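Cpftsy (Physcomitrella patens, PDB 4AK9) probably acts as the GTP-hydrolysing receptor for the chloroplast signal recognition particle, helping to deliver proteins to the thylakoid membrane. Local coordinates at residues E28-V33 with E53-V58; S47-L52 with D71-D76; A186-A191 with V203-S208. All blocks are in the same frame, centred on the assembly; numbering follows the deposited sequence.

Contact 1: E28-V33 with E53-V58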
loop_
_atom_site.group_PDB
_atom_site.type_symbol
_atom_site.label_atom_id
_atom_site.label_comp_id
_atom_site.label_asym_id
_atom_site.label_seq_id
_atom_site.Cartn_x
_atom_site.Cartn_y
_atom_site.Cartn_z
ATOM N N GLU A 28 -14.615 -2.493 -7.195
ATOM C CA GLU A 28 -14.421 -3.735 -7.934
ATOM C C GLU A 28 -13.548 -4.758 -7.209
ATOM O O GLU A 28 -13.821 -5.958 -7.265
ATOM C CB GLU A 28 -13.831 -3.457 -9.307
ATOM C CG GLU A 28 -13.435 -4.718 -10.055
ATOM C CD GLU A 28 -13.430 -4.518 -11.559
ATOM O OE1 GLU A 28 -13.278 -3.349 -11.999
ATOM O OE2 GLU A 28 -13.585 -5.527 -12.295
ATOM N N ASN A 29 -12.489 -4.311 -6.537
ATOM C CA ASN A 29 -11.785 -5.264 -5.677
ATOM C C ASN A 29 -12.677 -5.708 -4.544
ATOM O O ASN A 29 -12.738 -6.896 -4.226
ATOM C CB ASN A 29 -10.481 -4.722 -5.104
ATOM C CG ASN A 29 -9.876 -5.671 -4.058
ATOM O OD1 ASN A 29 -9.535 -6.828 -4.361
ATOM N ND2 ASN A 29 -9.773 -5.187 -2.816
ATOM N N LEU A 30 -13.393 -4.752 -3.945
ATOM C CA LEU A 30 -14.191 -5.093 -2.767
ATOM C C LEU A 30 -15.408 -5.976 -3.079
ATOM O O LEU A 30 -15.995 -6.557 -2.161
ATOM C CB LEU A 30 -14.613 -3.849 -2.035
ATOM C CG LEU A 30 -13.446 -3.063 -1.395
ATOM C CD1 LEU A 30 -13.990 -1.780 -0.785
ATOM C CD2 LEU A 30 -12.717 -3.913 -0.316
ATOM N N ALA A 31 -15.758 -6.074 -4.356
ATOM C CA ALA A 31 -16.930 -6.874 -4.769
ATOM C C ALA A 31 -16.778 -8.364 -4.476
ATOM O O ALA A 31 -17.771 -9.079 -4.265
ATOM C CB ALA A 31 -17.235 -6.649 -6.249
ATOM N N VAL A 32 -15.548 -8.848 -4.438
ATOM C CA VAL A 32 -15.354 -10.258 -4.148
ATOM C C VAL A 32 -15.814 -10.635 -2.732
ATOM O O VAL A 32 -15.987 -11.825 -2.437
ATOM C CB VAL A 32 -13.893 -10.698 -4.365
ATOM C CG1 VAL A 32 -13.398 -10.216 -5.724
ATOM C CG2 VAL A 32 -13.012 -10.182 -3.247
ATOM N N VAL A 33 -16.011 -9.636 -1.867
ATOM C CA VAL A 33 -16.451 -9.898 -0.489
ATOM C C VAL A 33 -17.772 -10.676 -0.450
ATOM O O VAL A 33 -17.904 -11.667 0.286
ATOM C CB VAL A 33 -16.534 -8.599 0.349
ATOM C CG1 VAL A 33 -17.298 -8.824 1.651
ATOM C CG2 VAL A 33 -15.114 -8.093 0.659
ATOM N N GLU A 53 -9.946 -10.378 5.309
ATOM C CA GLU A 53 -8.996 -9.390 5.766
ATOM C C GLU A 53 -7.989 -9.083 4.661
ATOM O O GLU A 53 -7.660 -7.898 4.442
ATOM C CB GLU A 53 -8.285 -9.849 7.011
ATOM C CG GLU A 53 -7.752 -8.714 7.803
ATOM C CD GLU A 53 -7.311 -9.116 9.187
ATOM O OE1 GLU A 53 -7.957 -9.999 9.833
ATOM O OE2 GLU A 53 -6.292 -8.548 9.624
ATOM N N GLU A 54 -7.550 -10.113 3.951
ATOM C CA GLU A 54 -6.651 -9.936 2.798
ATOM C C GLU A 54 -7.297 -9.143 1.655
ATOM O O GLU A 54 -6.632 -8.358 1.018
ATOM C CB GLU A 54 -6.081 -11.280 2.305
ATOM C CG GLU A 54 -5.225 -11.978 3.376
ATOM C CD GLU A 54 -3.886 -12.502 2.851
ATOM O OE1 GLU A 54 -3.872 -13.559 2.165
ATOM O OE2 GLU A 54 -2.846 -11.851 3.135
ATOM N N VAL A 55 -8.594 -9.291 1.416
ATOM C CA VAL A 55 -9.250 -8.486 0.410
ATOM C C VAL A 55 -9.188 -7.001 0.806
ATOM O O VAL A 55 -8.876 -6.110 -0.027
ATOM C CB VAL A 55 -10.695 -8.967 0.184
ATOM C CG1 VAL A 55 -11.444 -7.945 -0.622
ATOM C CG2 VAL A 55 -10.660 -10.335 -0.542
ATOM N N LEU A 56 -9.417 -6.716 2.078
ATOM C CA LEU A 56 -9.266 -5.350 2.584
ATOM C C LEU A 56 -7.849 -4.793 2.406
ATOM O O LEU A 56 -7.700 -3.619 2.036
ATOM C CB LEU A 56 -9.655 -5.246 4.056
ATOM C CG LEU A 56 -11.094 -5.668 4.411
ATOM C CD1 LEU A 56 -11.359 -5.374 5.883
ATOM C CD2 LEU A 56 -12.106 -4.955 3.505
ATOM N N LEU A 57 -6.839 -5.614 2.637
ATOM C CA LEU A 57 -5.443 -5.193 2.481
ATOM C C LEU A 57 -5.152 -4.822 1.021
ATOM O O LEU A 57 -4.406 -3.858 0.754
ATOM C CB LEU A 57 -4.459 -6.271 2.989
ATOM C CG LEU A 57 -4.449 -6.586 4.498
ATOM C CD1 LEU A 57 -3.434 -7.712 4.794
ATOM C CD2 LEU A 57 -4.112 -5.378 5.370
ATOM N N VAL A 58 -5.760 -5.530 0.088
ATOM C CA VAL A 58 -5.600 -5.216 -1.322
ATOM C C VAL A 58 -6.080 -3.783 -1.611
ATOM O O VAL A 58 -5.464 -3.049 -2.391
ATOM C CB VAL A 58 -6.299 -6.268 -2.217
ATOM C CG1 VAL A 58 -6.217 -5.856 -3.696
ATOM C CG2 VAL A 58 -5.679 -7.668 -1.979
#
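Leu30 and Val55 mark the closest backbone approach, CA to CA 6.8 Å, between 28-33, which spans the junction of helices 24-30 and 32-37, and 53-58, the closing turns of helix 45-58. The site belongs to the N-terminal helical bundle of the SRP GTPases and uses a knob-into-hole fit: the side chain of Val55 sits among Asn29, Leu30, Val32 and Val33. Its CG2 meets Val32 CG2 at 3.6 Å, while its CG1 lies 3.9 Å from Val33 CG2. Beside this knob, Leu30 crosses Leu56 at about a right angle, the two CD2 methyls 4.0 Å apart. Asn29 adds the polar element. Its CG, anti to the backbone N (chi1 172°), is carried toward helix 45-58. From there ND2 donates to Val55 O at 3.1 Å with an N-H...O angle of 152°. The acceptor lies almost exactly in the amide plane, although ND2 itself stands 33° off the carbonyl plane. The stronger partner of ND2 is Ser59 OG, so one amide nitrogen ties down both a helical carbonyl and the residue just beyond the helix. An alanine here would probably leave Val55 O and Ser59 OG without this shared partner and open a gap beside Val58. The other arm of the amide, Asn29 OD1, rests against Val58 CG1 at 3.5 Å.

Contact 2: S47-L52 with D71-D76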
loop_
_atom_site.group_PDB
_atom_site.type_symbol
_atom_site.label_atom_id
_atom_site.label_comp_id
_atom_site.label_asym_id
_atom_site.label_seq_id
_atom_site.Cartn_x
_atom_site.Cartn_y
_atom_site.Cartn_z
ATOM N N SER A 47 -10.850 -19.246 8.335
ATOM C CA SER A 47 -10.230 -19.213 7.008
ATOM C C SER A 47 -10.847 -18.139 6.110
ATOM O O SER A 47 -10.124 -17.416 5.377
ATOM C CB SER A 47 -10.366 -20.578 6.313
ATOM O OG SER A 47 -9.580 -21.559 6.976
ATOM N N ILE A 48 -12.172 -18.042 6.161
ATOM C CA ILE A 48 -12.910 -17.107 5.340
ATOM C C ILE A 48 -12.588 -15.684 5.795
ATOM O O ILE A 48 -12.434 -14.792 4.959
ATOM C CB ILE A 48 -14.432 -17.368 5.414
ATOM C CG1 ILE A 48 -14.745 -18.745 4.845
ATOM C CG2 ILE A 48 -15.197 -16.326 4.629
ATOM C CD1 ILE A 48 -14.076 -18.996 3.537
ATOM N N LEU A 49 -12.434 -15.483 7.093
ATOM C CA LEU A 49 -12.230 -14.138 7.619
ATOM C C LEU A 49 -10.795 -13.692 7.334
ATOM O O LEU A 49 -10.553 -12.504 7.139
ATOM C CB LEU A 49 -12.547 -14.024 9.111
ATOM C CG LEU A 49 -14.028 -14.211 9.485
ATOM C CD1 LEU A 49 -14.234 -14.079 10.985
ATOM C CD2 LEU A 49 -14.880 -13.206 8.756
ATOM N N ASP A 50 -9.857 -14.633 7.317
ATOM C CA ASP A 50 -8.495 -14.341 6.852
ATOM C C ASP A 50 -8.526 -13.858 5.419
ATOM O O ASP A 50 -7.893 -12.848 5.089
ATOM C CB ASP A 50 -7.577 -15.573 6.971
ATOM C CG ASP A 50 -6.989 -15.731 8.373
ATOM O OD1 ASP A 50 -7.382 -14.958 9.281
ATOM O OD2 ASP A 50 -6.134 -16.630 8.583
ATOM N N GLU A 51 -9.231 -14.579 4.555
ATOM C CA GLU A 51 -9.391 -14.175 3.165
ATOM C C GLU A 51 -10.042 -12.799 3.052
ATOM O O GLU A 51 -9.623 -11.984 2.213
ATOM C CB GLU A 51 -10.198 -15.200 2.366
ATOM C CG GLU A 51 -9.548 -16.575 2.282
ATOM C CD GLU A 51 -10.347 -17.548 1.418
ATOM O OE1 GLU A 51 -10.765 -17.146 0.304
ATOM O OE2 GLU A 51 -10.563 -18.705 1.860
ATOM N N LEU A 52 -11.066 -12.549 3.867
ATOM C CA LEU A 52 -11.737 -11.250 3.924
ATOM C C LEU A 52 -10.749 -10.133 4.286
ATOM O O LEU A 52 -10.726 -9.068 3.633
ATOM C CB LEU A 52 -12.864 -11.263 4.971
ATOM C CG LEU A 52 -13.550 -9.912 5.207
ATOM C CD1 LEU A 52 -14.135 -9.456 3.890
ATOM C CD2 LEU A 52 -14.662 -10.023 6.280
ATOM N N ASP A 71 -11.464 -8.257 13.424
ATOM C CA ASP A 71 -11.419 -8.827 14.778
ATOM C C ASP A 71 -12.751 -8.644 15.492
ATOM O O ASP A 71 -13.232 -9.559 16.148
ATOM C CB ASP A 71 -10.278 -8.226 15.589
ATOM C CG ASP A 71 -9.694 -9.211 16.606
ATOM O OD1 ASP A 71 -9.804 -10.446 16.407
ATOM O OD2 ASP A 71 -9.122 -8.741 17.612
ATOM N N THR A 72 -13.375 -7.481 15.320
ATOM C CA THR A 72 -14.720 -7.242 15.858
ATOM C C THR A 72 -15.759 -8.248 15.306
ATOM O O THR A 72 -16.641 -8.736 16.041
ATOM C CB THR A 72 -15.159 -5.793 15.528
ATOM O OG1 THR A 72 -14.183 -4.878 16.050
ATOM C CG2 THR A 72 -16.498 -5.491 16.141
ATOM N N ILE A 73 -15.656 -8.558 14.019
ATOM C CA ILE A 73 -16.525 -9.534 13.381
ATOM C C ILE A 73 -16.290 -10.928 13.952
ATOM O O ILE A 73 -17.254 -11.668 14.217
ATOM C CB ILE A 73 -16.304 -9.559 11.858
ATOM C CG1 ILE A 73 -16.717 -8.213 11.240
ATOM C CG2 ILE A 73 -17.040 -10.732 11.175
ATOM C CD1 ILE A 73 -16.321 -8.095 9.782
ATOM N N ARG A 74 -15.014 -11.292 14.129
ATOM C CA ARG A 74 -14.648 -12.579 14.730
ATOM C C ARG A 74 -15.296 -12.749 16.113
ATOM O O ARG A 74 -15.820 -13.835 16.406
ATOM C CB ARG A 74 -13.114 -12.762 14.847
ATOM C CG ARG A 74 -12.339 -12.681 13.516
ATOM C CD ARG A 74 -10.797 -12.856 13.689
ATOM N NE ARG A 74 -10.081 -12.417 12.487
ATOM C CZ ARG A 74 -9.751 -13.201 11.453
ATOM N NH1 ARG A 74 -10.042 -14.499 11.483
ATOM N NH2 ARG A 74 -9.116 -12.686 10.389
ATOM N N LYS A 75 -15.235 -11.708 16.959
ATOM C CA LYS A 75 -15.825 -11.771 18.315
ATOM C C LYS A 75 -17.341 -11.916 18.246
ATOM O O LYS A 75 -17.933 -12.698 18.998
ATOM C CB LYS A 75 -15.520 -10.528 19.161
ATOM C CG LYS A 75 -14.125 -9.957 19.024
ATOM C CD LYS A 75 -13.101 -10.667 19.879
ATOM C CE LYS A 75 -11.791 -9.889 19.836
ATOM N NZ LYS A 75 -10.787 -10.394 20.826
ATOM N N ASP A 76 -17.971 -11.134 17.371
ATOM C CA ASP A 76 -19.429 -11.182 17.217
ATOM C C ASP A 76 -19.894 -12.555 16.715
ATOM O O ASP A 76 -20.988 -13.037 17.077
ATOM C CB ASP A 76 -19.924 -10.062 16.283
ATOM C CG ASP A 76 -19.773 -8.664 16.898
ATOM O OD1 ASP A 76 -19.402 -8.557 18.089
ATOM O OD2 ASP A 76 -20.034 -7.664 16.193
#
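Ile73 is the first residue of 71-76 to touch 47-52, where two neighbouring helices of the N-terminal bundle run nearly antiparallel, their axes at 160° and 10.9 Å apart at closest approach. Its two branches divide the apolar work. CG2, anti to the backbone N, approaches Leu49 CD2 at 4.1 Å, and CD1 at the end of the other branch comes within 4.3 Å of Leu52 CD2. Arg74 follows and makes both apolar and charged contacts. Its chain, extended from CG to NE, slides past Leu49 in the opposite direction, with CG 3.5 Å from Leu49 CD1. Further out, Leu49 CB lies over one face of the guanidinium, 3.3 Å above the plane and displaced toward the rim. NH2 forms a salt bridge with Asp50, donating to OD1 at 3.1 Å. OD1 is met nearly along its C-O axis, but the N-H...O angle is a bent 135° and the carboxylate and guanidinium planes stand 65° apart. The stronger partner of NH2 is Glu53, and NH1 pairs with Glu46, so three acidic residues share this one cation, which probably offsets the nearby like charge of Arg210 of the second subunit. Asp50 in turn gives OD2 to the backbone N of Leu211 of the second subunit. Within the bundle, Leu52 packs on Val33 and Leu36 of helix 32-37, while Ile73 leans on Ile88 and Asn95 of helix 85-101.

Contact 3: A186-A191 with V203-S208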
loop_
_atom_site.group_PDB
_atom_site.type_symbol
_atom_site.label_atom_id
_atom_site.label_comp_id
_atom_site.label_asym_id
_atom_site.label_seq_id
_atom_site.Cartn_x
_atom_site.Cartn_y
_atom_site.Cartn_z
ATOM N N ALA A 186 5.477 36.767 4.384
ATOM C CA ALA A 186 5.070 38.137 4.064
ATOM C C ALA A 186 3.874 38.187 3.103
ATOM O O ALA A 186 3.006 39.052 3.229
ATOM C CB ALA A 186 6.238 38.931 3.511
ATOM N N VAL A 187 3.843 37.268 2.140
ATOM C CA VAL A 187 2.716 37.168 1.220
ATOM C C VAL A 187 1.455 36.813 1.979
ATOM O O VAL A 187 0.393 37.418 1.766
ATOM C CB VAL A 187 2.960 36.073 0.142
ATOM C CG1 VAL A 187 1.709 35.873 -0.730
ATOM C CG2 VAL A 187 4.164 36.431 -0.704
ATOM N N LEU A 188 1.565 35.805 2.850
ATOM C CA LEU A 188 0.407 35.390 3.618
ATOM C C LEU A 188 -0.110 36.517 4.525
ATOM O O LEU A 188 -1.322 36.715 4.646
ATOM C CB LEU A 188 0.703 34.099 4.411
ATOM C CG LEU A 188 0.987 32.847 3.557
ATOM C CD1 LEU A 188 0.822 31.565 4.369
ATOM C CD2 LEU A 188 0.054 32.789 2.370
ATOM N N SER A 189 0.799 37.233 5.181
ATOM C CA SER A 189 0.363 38.262 6.123
ATOM C C SER A 189 -0.265 39.427 5.373
ATOM O O SER A 189 -1.271 39.977 5.810
ATOM C CB SER A 189 1.495 38.705 7.064
ATOM O OG SER A 189 2.577 39.277 6.370
ATOM N N GLN A 190 0.311 39.770 4.225
ATOM C CA GLN A 190 -0.275 40.772 3.341
ATOM C C GLN A 190 -1.692 40.382 2.904
ATOM O O GLN A 190 -2.589 41.216 2.895
ATOM C CB GLN A 190 0.627 40.980 2.127
ATOM C CG GLN A 190 0.112 42.017 1.124
ATOM C CD GLN A 190 1.062 42.192 -0.056
ATOM O OE1 GLN A 190 2.241 41.813 0.015
ATOM N NE2 GLN A 190 0.550 42.757 -1.154
ATOM N N ALA A 191 -1.910 39.115 2.545
ATOM C CA ALA A 191 -3.250 38.707 2.140
ATOM C C ALA A 191 -4.228 38.725 3.291
ATOM O O ALA A 191 -5.385 39.083 3.110
ATOM C CB ALA A 191 -3.223 37.306 1.517
ATOM N N VAL A 203 -10.015 33.497 3.168
ATOM C CA VAL A 203 -8.724 33.581 2.514
ATOM C C VAL A 203 -8.208 32.149 2.353
ATOM O O VAL A 203 -8.163 31.395 3.325
ATOM C CB VAL A 203 -7.697 34.326 3.357
ATOM C CG1 VAL A 203 -6.344 34.365 2.653
ATOM C CG2 VAL A 203 -8.192 35.738 3.684
ATOM N N LEU A 204 -7.834 31.789 1.131
ATOM C CA LEU A 204 -7.310 30.449 0.823
ATOM C C LEU A 204 -5.817 30.563 0.564
ATOM O O LEU A 204 -5.392 31.130 -0.437
ATOM C CB LEU A 204 -8.020 29.869 -0.413
ATOM C CG LEU A 204 -9.236 28.944 -0.303
ATOM C CD1 LEU A 204 -9.930 29.067 1.018
ATOM C CD2 LEU A 204 -10.245 29.071 -1.474
ATOM N N CYS A 205 -4.998 30.026 1.465
ATOM C CA CYS A 205 -3.520 30.190 1.389
ATOM C C CYS A 205 -2.799 28.981 0.828
ATOM O O CYS A 205 -2.967 27.869 1.330
ATOM C CB CYS A 205 -2.938 30.437 2.797
ATOM S SG CYS A 205 -3.632 31.867 3.657
ATOM N N ASP A 206 -1.971 29.188 -0.182
ATOM C CA ASP A 206 -1.064 28.132 -0.627
ATOM C C ASP A 206 0.212 28.243 0.183
ATOM O O ASP A 206 0.536 29.312 0.694
ATOM C CB ASP A 206 -0.757 28.278 -2.109
ATOM C CG ASP A 206 -0.184 26.997 -2.723
ATOM O OD1 ASP A 206 -0.141 25.947 -2.020
ATOM O OD2 ASP A 206 0.199 27.041 -3.915
ATOM N N THR A 207 0.929 27.132 0.334
ATOM C CA THR A 207 2.183 27.125 1.097
ATOM C C THR A 207 3.204 26.263 0.372
ATOM O O THR A 207 2.837 25.418 -0.467
ATOM C CB THR A 207 2.002 26.524 2.518
ATOM O OG1 THR A 207 1.469 25.183 2.410
ATOM C CG2 THR A 207 1.055 27.367 3.357
ATOM N N SER A 208 4.481 26.452 0.695
ATOM C CA SER A 208 5.507 25.617 0.076
ATOM C C SER A 208 5.571 24.272 0.800
ATOM O O SER A 208 5.280 24.179 1.996
ATOM C CB SER A 208 6.862 26.307 0.103
ATOM O OG SER A 208 6.771 27.580 -0.511
#
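Leu188 of helix 184-197 packs over Cys205 of strand 202-205, joining a helix to the central sheet of the P-loop GTPase domain. The two elements belong to a beta-alpha-beta crossover that leaves strand 173-175, passes through this helix and returns as parallel strand 202-205, with strand 147-150 lying between the two in the sheet. No hydrogen bond links the segments, and the contact is made by van der Waals packing. In Leu188 the first torsion sets CG anti to the carbonyl carbon (chi1 -65°) and the second sets CD1 roughly anti to CA (chi2 -162°). The CD2 methyl reaches Cys205 CB at 3.8 Å. The same methyl lies 4.0 Å from Cys205 SG, which is itself anti to the carbonyl carbon, and 3.9 Å from Asp206 O. The other branch, CD1, comes within 4.3 Å of Thr207 CG2, so the fork of the leucine spans Cys205 to Thr207. Thr207 turns OG1 between its backbone N and carbonyl carbon (chi1 57°); that hydroxyl bonds to Ile121 O of the neighbouring strand, while CG2 serves the apolar contact. One helical turn after Leu188, Ala191 CB faces Val203 CG1 more loosely, at 4.4 Å. Asp206, Thr207 and Ser208 match the start of the DTxGR sequence, the G3 element of SRP-type GTPases. The end of the Asp206 side chain leads away from the helix, touching Lys129 of the probable Walker A loop, and its OD1 takes a weak, bent hydrogen bond from Thr207 N at 2.8 Å.

Contacts 1 and 2 share helix 45-58, and their segments alternate along the chain. With centres 13 Å apart they join directly: Glu53 OE1 makes a salt bridge to Arg74 NH2 at 3.0 Å. Both also border the second subunit. Contact 3 lies in the GTPase domain on the opposite side of the chain's centre, 42 Å from contact 1 and 49 Å from contact 2, centre to centre. Within its own chain it leads toward the probable nucleotide site, where Lys129 NZ of the probable P-loop bonds to Thr207 O. Across the assembly, Glu53 OE2 hydrogen-bonds to His212 NE2 of the second subunit, just beyond that copy's 203-208, and Glu54 packs on Val124 of the second subunit, within its probable P-loop.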